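Local coordinates for protein CytC3 (Streptomyces, PDB 3GJA) that acts as a nonheme iron halogenase and probably places a halogen on a carbon of a biosynthetic intermediate, at residues Asp23-Pro28 with Leu163-Gly168; Gly27-Phe32 with Ala231-Ser236. All blocks are in the same frame, centred on the assembly; numbering follows the deposited sequence.

Leaving helix 14-23 near the N terminus, the chain enters strand 25-30, and both contacts start from this one run, sharing Gly27 and Pro28. Contact 1 closes the first loop, bringing residues 163-168, which include strand 163-165, back against 23-28. Contact 2 closes a longer one, pairing the later half of the strand with strand 230-235 in the six-stranded antiparallel sheet. Contact 1 starts and finishes earlier, so the two loops cross rather than nest. Their centres lie about 10 Å apart, and backbone pairs Gly24-Trp235 and Ile26-Ile233 continue the sheet between them. Strand 25-30 is thereby tied to strand 230-235 and to the region of strand 163-165.

Contact 1 (Asp23-Pro28 with Leu163-Gly168); sequences DGYIGP and LQLMPG
Apolar packing centres on the ring of Tyr25, which illustrates how one aromatic side chain can join an edge strand to a distant part of the chain, here the region of strand 163-165. Its CG is wedged between the backbone N and C (chi1 66°), and from there the ring reaches across to 163-168. Leu165 sets its CB over the centre of one face, 3.7 Å from the ring centroid and only 13° off the normal, a CH-pi contact, while its CG leans over the CG and CD1 end of the ring. The two side chains run past each other in opposite directions. At the ring edge, near its plane, CE1 of Tyr25 approaches the carbonyl O of Met166 at 3.5 Å, and the tip OH reaches CG of Pro167 at 3.8 Å. An alanine here removes the ring over Leu165 and beside Pro167, and would probably loosen the packing of 163-168 against 23-28.

Polar links lie at the helix end. The N-H of Gly168 meets OD1 of Asp23 from above the carboxylate plane, at 3.2 Å and a bent 135°. Nearby, a water lies 2.6 Å from Asp23 O and 2.5 Å from Gly168 O and can donate to either, though it has more acceptors about it than protons.

Gly24, the first residue after helix 14-23, has positive phi and turns the chain into strand 25-30; a CB there would collide with Asp23 O. Tyr25 also touches Phe234 of strand 230-235, and Leu165 touches His240. The arrangement is a helix-to-strand junction packed against the region of strand 163-165, within the double-stranded beta-helix (jelly roll) expected of this cupin-clan family.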
loop_
_atom_site.group_PDB
_atom_site.type_symbol
_atom_site.label_atom_id
_atom_site.label_comp_id
_atom_site.label_asym_id
_atom_site.label_seq_id
_atom_site.Cartn_x
_atom_site.Cartn_y
_atom_site.Cartn_z
ATOM N N ASP A 23 -4.198 -13.381 -12.133
ATOM C CA ASP A 23 -5.019 -12.174 -12.077
ATOM C C ASP A 23 -4.289 -10.880 -11.738
ATOM O O ASP A 23 -4.721 -9.804 -12.138
ATOM C CB ASP A 23 -6.164 -12.353 -11.084
ATOM C CG ASP A 23 -7.137 -13.411 -11.511
ATOM O OD1 ASP A 23 -7.111 -13.783 -12.701
ATOM O OD2 ASP A 23 -7.936 -13.859 -10.665
ATOM N N GLY A 24 -3.195 -10.978 -10.998
ATOM C CA GLY A 24 -2.467 -9.781 -10.622
ATOM C C GLY A 24 -3.040 -9.200 -9.341
ATOM O O GLY A 24 -2.599 -8.157 -8.866
ATOM N N TYR A 25 -4.043 -9.872 -8.787
ATOM C CA TYR A 25 -4.664 -9.430 -7.545
ATOM C C TYR A 25 -5.368 -10.603 -6.890
ATOM O O TYR A 25 -5.488 -11.678 -7.474
ATOM C CB TYR A 25 -5.702 -8.335 -7.797
ATOM C CG TYR A 25 -6.900 -8.825 -8.576
ATOM C CD1 TYR A 25 -6.869 -8.883 -9.967
ATOM C CD2 TYR A 25 -8.044 -9.286 -7.921
ATOM C CE1 TYR A 25 -7.937 -9.388 -10.688
ATOM C CE2 TYR A 25 -9.124 -9.799 -8.638
ATOM C CZ TYR A 25 -9.059 -9.846 -10.022
ATOM O OH TYR A 25 -10.103 -10.364 -10.751
ATOM N N ILE A 26 -5.829 -10.386 -5.668
ATOM C CA ILE A 26 -6.550 -11.406 -4.940
ATOM C C ILE A 26 -7.252 -10.725 -3.794
ATOM O O ILE A 26 -6.673 -9.894 -3.099
ATOM C CB ILE A 26 -5.621 -12.531 -4.389
ATOM C CG1 ILE A 26 -6.473 -13.618 -3.731
ATOM C CG2 ILE A 26 -4.645 -11.973 -3.369
ATOM C CD1 ILE A 26 -5.670 -14.784 -3.212
ATOM N N GLY A 27 -8.517 -11.070 -3.618
ATOM C CA GLY A 27 -9.299 -10.485 -2.555
ATOM C C GLY A 27 -10.754 -10.815 -2.798
ATOM O O GLY A 27 -11.115 -11.282 -3.881
ATOM N N PRO A 28 -11.617 -10.579 -1.806
ATOM C CA PRO A 28 -11.218 -10.022 -0.508
ATOM C C PRO A 28 -10.514 -10.992 0.450
ATOM O O PRO A 28 -10.723 -12.203 0.392
ATOM C CB PRO A 28 -12.540 -9.523 0.067
ATOM C CG PRO A 28 -13.533 -10.493 -0.492
ATOM C CD PRO A 28 -13.085 -10.635 -1.928
ATOM N N LEU A 163 -13.158 -0.038 -6.293
ATOM C CA LEU A 163 -12.200 -0.380 -7.329
ATOM C C LEU A 163 -12.774 -1.460 -8.245
ATOM O O LEU A 163 -13.717 -2.170 -7.886
ATOM C CB LEU A 163 -10.898 -0.887 -6.692
ATOM C CG LEU A 163 -10.220 0.034 -5.664
ATOM C CD1 LEU A 163 -9.119 -0.724 -4.927
ATOM C CD2 LEU A 163 -9.657 1.268 -6.363
ATOM N N GLN A 164 -12.190 -1.573 -9.433
ATOM C CA GLN A 164 -12.600 -2.565 -10.418
ATOM C C GLN A 164 -11.351 -3.256 -10.958
ATOM O O GLN A 164 -10.390 -2.595 -11.356
ATOM C CB GLN A 164 -13.342 -1.890 -11.563
ATOM C CG GLN A 164 -14.662 -1.281 -11.173
ATOM C CD GLN A 164 -15.213 -0.391 -12.261
ATOM O OE1 GLN A 164 -14.784 0.750 -12.417
ATOM N NE2 GLN A 164 -16.157 -0.915 -13.036
ATOM N N LEU A 165 -11.365 -4.583 -10.946
ATOM C CA LEU A 165 -10.245 -5.383 -11.441
ATOM C C LEU A 165 -10.780 -6.376 -12.471
ATOM O O LEU A 165 -11.963 -6.693 -12.468
ATOM C CB LEU A 165 -9.592 -6.173 -10.300
ATOM C CG LEU A 165 -8.782 -5.505 -9.189
ATOM C CD1 LEU A 165 -7.746 -4.602 -9.813
ATOM C CD2 LEU A 165 -9.680 -4.721 -8.265
ATOM N N MET A 166 -9.927 -6.855 -13.366
ATOM C CA MET A 166 -10.387 -7.840 -14.339
ATOM C C MET A 166 -9.480 -9.062 -14.307
ATOM O O MET A 166 -8.261 -8.940 -14.177
ATOM C CB MET A 166 -10.447 -7.254 -15.762
ATOM C CG MET A 166 -9.136 -6.734 -16.336
ATOM S SD MET A 166 -9.265 -6.433 -18.141
ATOM C CE MET A 166 -10.576 -5.207 -18.214
ATOM N N PRO A 167 -10.069 -10.261 -14.400
ATOM C CA PRO A 167 -9.330 -11.527 -14.385
ATOM C C PRO A 167 -8.316 -11.579 -15.522
ATOM O O PRO A 167 -8.217 -10.638 -16.306
ATOM C CB PRO A 167 -10.431 -12.567 -14.551
ATOM C CG PRO A 167 -11.604 -11.913 -13.902
ATOM C CD PRO A 167 -11.518 -10.506 -14.426
ATOM N N GLY A 168 -7.574 -12.677 -15.616
ATOM C CA GLY A 168 -6.586 -12.794 -16.673
ATOM C C GLY A 168 -5.446 -11.834 -16.411
ATOM O O GLY A 168 -5.585 -10.914 -15.610
HETATM O O HOH W 1 -5.589 -8.767 -14.346
#

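Contact 2 (Gly27-Phe32 with Ala231-Ser236); sequences GPVKIF and AVIFWS
Val29 and Ala231 form an antiparallel hydrogen-bonded pair: Val29 N reaches Ala231 O at 2.9 Å, and Ala231 N returns to Val29 O at 2.8 Å, both donors lying in the carbonyl planes. Ala231 O also takes a CA-H...O contact from Pro28 CA at 3.4 Å. The ladder runs on toward the backbone pairs Ile26-Ile233 and Gly24-Trp235. The short segments 27-30 and 231-235 run at 123° between their N-to-C directions, well short of strictly antiparallel.

The tight side is the one bearing Val29 and Ala231. Val29 CG2, wedged between its own backbone N and C, comes within 3.3 Å of Ala231 O. The same methyl lies 4.1 Å from Ala231 CB and 4.2 Å from Ile233 CD1, beside that terminal methyl. Ile31 adds its CG1 to Ala231 CB at 3.7 Å. Helix 84-94 covers this cluster, Arg89 touching Val29 and Ile233, and Ile86 touching Ile31. Gly27 CA lies 4.3 Å from Val232 CA, and a CB there would collide with it.

The looser side is nearer solvent. Pro28, after a cis peptide bond, is exposed, yet its CA still touches Ala231 O. Lys30 leaves the strand directed away from 231-236; its NZ forms a salt bridge with Glu33.

With Ile26 paired to Ile233, Gly27 and Pro28 stand opposite Val232 alone, an offset consistent with a beta bulge in the edge strand of an antiparallel jelly-roll sheet.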
loop_
_atom_site.group_PDB
_atom_site.type_symbol
_atom_site.label_atom_id
_atom_site.label_comp_id
_atom_site.label_asym_id
_atom_site.label_seq_id
_atom_site.Cartn_x
_atom_site.Cartn_y
_atom_site.Cartn_z
ATOM N N GLY A 27 -8.517 -11.070 -3.618
ATOM C CA GLY A 27 -9.299 -10.485 -2.555
ATOM C C GLY A 27 -10.754 -10.815 -2.798
ATOM O O GLY A 27 -11.115 -11.282 -3.881
ATOM N N PRO A 28 -11.617 -10.579 -1.806
ATOM C CA PRO A 28 -11.218 -10.022 -0.508
ATOM C C PRO A 28 -10.514 -10.992 0.450
ATOM O O PRO A 28 -10.723 -12.203 0.392
ATOM C CB PRO A 28 -12.540 -9.523 0.067
ATOM C CG PRO A 28 -13.533 -10.493 -0.492
ATOM C CD PRO A 28 -13.085 -10.635 -1.928
ATOM N N VAL A 29 -9.667 -10.443 1.316
ATOM C CA VAL A 29 -8.969 -11.225 2.338
ATOM C C VAL A 29 -9.197 -10.451 3.633
ATOM O O VAL A 29 -9.057 -9.223 3.665
ATOM C CB VAL A 29 -7.444 -11.351 2.079
ATOM C CG1 VAL A 29 -7.192 -12.212 0.852
ATOM C CG2 VAL A 29 -6.823 -9.981 1.910
ATOM N N LYS A 30 -9.559 -11.168 4.689
ATOM C CA LYS A 30 -9.846 -10.539 5.962
ATOM C C LYS A 30 -8.617 -10.191 6.777
ATOM O O LYS A 30 -7.783 -11.044 7.067
ATOM C CB LYS A 30 -10.775 -11.425 6.790
ATOM C CG LYS A 30 -11.218 -10.785 8.100
ATOM C CD LYS A 30 -12.441 -11.474 8.684
ATOM C CE LYS A 30 -12.172 -12.928 9.016
ATOM N NZ LYS A 30 -13.412 -13.603 9.510
ATOM N N ILE A 31 -8.516 -8.922 7.142
ATOM C CA ILE A 31 -7.408 -8.446 7.951
ATOM C C ILE A 31 -7.933 -8.300 9.375
ATOM O O ILE A 31 -7.279 -8.695 10.333
ATOM C CB ILE A 31 -6.902 -7.078 7.450
ATOM C CG1 ILE A 31 -6.523 -7.177 5.963
ATOM C CG2 ILE A 31 -5.739 -6.605 8.312
ATOM C CD1 ILE A 31 -5.495 -8.241 5.634
ATOM N N PHE A 32 -9.133 -7.738 9.493
ATOM C CA PHE A 32 -9.793 -7.524 10.779
ATOM C C PHE A 32 -11.290 -7.752 10.616
ATOM O O PHE A 32 -11.814 -7.669 9.506
ATOM C CB PHE A 32 -9.613 -6.081 11.250
ATOM C CG PHE A 32 -8.242 -5.757 11.741
ATOM C CD1 PHE A 32 -7.719 -6.400 12.859
ATOM C CD2 PHE A 32 -7.486 -4.771 11.117
ATOM C CE1 PHE A 32 -6.463 -6.063 13.350
ATOM C CE2 PHE A 32 -6.228 -4.427 11.601
ATOM C CZ PHE A 32 -5.716 -5.076 12.721
ATOM N N ALA A 231 -9.462 -6.586 2.698
ATOM C CA ALA A 231 -8.500 -5.960 1.821
ATOM C C ALA A 231 -8.391 -6.696 0.503
ATOM O O ALA A 231 -8.804 -7.856 0.371
ATOM C CB ALA A 231 -7.130 -5.926 2.491
ATOM N N VAL A 232 -7.842 -5.996 -0.481
ATOM C CA VAL A 232 -7.596 -6.584 -1.773
ATOM C C VAL A 232 -6.093 -6.403 -1.945
ATOM O O VAL A 232 -5.539 -5.363 -1.595
ATOM C CB VAL A 232 -8.375 -5.873 -2.907
ATOM C CG1 VAL A 232 -8.014 -4.398 -2.968
ATOM C CG2 VAL A 232 -8.072 -6.556 -4.237
ATOM N N ILE A 233 -5.425 -7.435 -2.433
ATOM C CA ILE A 233 -3.995 -7.364 -2.637
ATOM C C ILE A 233 -3.746 -7.414 -4.133
ATOM O O ILE A 233 -4.314 -8.256 -4.836
ATOM C CB ILE A 233 -3.272 -8.542 -1.940
ATOM C CG1 ILE A 233 -3.630 -8.552 -0.445
ATOM C CG2 ILE A 233 -1.756 -8.417 -2.135
ATOM C CD1 ILE A 233 -2.958 -9.656 0.354
ATOM N N PHE A 234 -2.900 -6.512 -4.620
ATOM C CA PHE A 234 -2.607 -6.462 -6.045
ATOM C C PHE A 234 -1.291 -5.779 -6.356
ATOM O O PHE A 234 -0.788 -4.972 -5.567
ATOM C CB PHE A 234 -3.717 -5.699 -6.776
ATOM C CG PHE A 234 -3.934 -4.289 -6.262
ATOM C CD1 PHE A 234 -4.805 -4.041 -5.201
ATOM C CD2 PHE A 234 -3.278 -3.208 -6.850
ATOM C CE1 PHE A 234 -5.026 -2.735 -4.734
ATOM C CE2 PHE A 234 -3.489 -1.894 -6.391
ATOM C CZ PHE A 234 -4.367 -1.660 -5.331
ATOM N N TRP A 235 -0.732 -6.107 -7.514
ATOM C CA TRP A 235 0.488 -5.461 -7.963
ATOM C C TRP A 235 0.042 -4.034 -8.262
ATOM O O TRP A 235 -1.020 -3.825 -8.849
ATOM C CB TRP A 235 1.000 -6.103 -9.250
ATOM C CG TRP A 235 1.827 -7.326 -9.047
ATOM C CD1 TRP A 235 1.510 -8.602 -9.418
ATOM C CD2 TRP A 235 3.141 -7.386 -8.479
ATOM N NE1 TRP A 235 2.546 -9.449 -9.122
ATOM C CE2 TRP A 235 3.563 -8.730 -8.545
ATOM C CE3 TRP A 235 4.003 -6.431 -7.921
ATOM C CZ2 TRP A 235 4.812 -9.150 -8.075
ATOM C CZ3 TRP A 235 5.250 -6.848 -7.452
ATOM C CH2 TRP A 235 5.641 -8.198 -7.533
ATOM N N SER A 236 0.843 -3.059 -7.852
ATOM C CA SER A 236 0.513 -1.657 -8.073
ATOM C C SER A 236 0.184 -1.333 -9.536
ATOM O O SER A 236 -0.577 -0.405 -9.815
ATOM C CB SER A 236 1.680 -0.783 -7.616
ATOM O OG SER A 236 2.887 -1.209 -8.236
#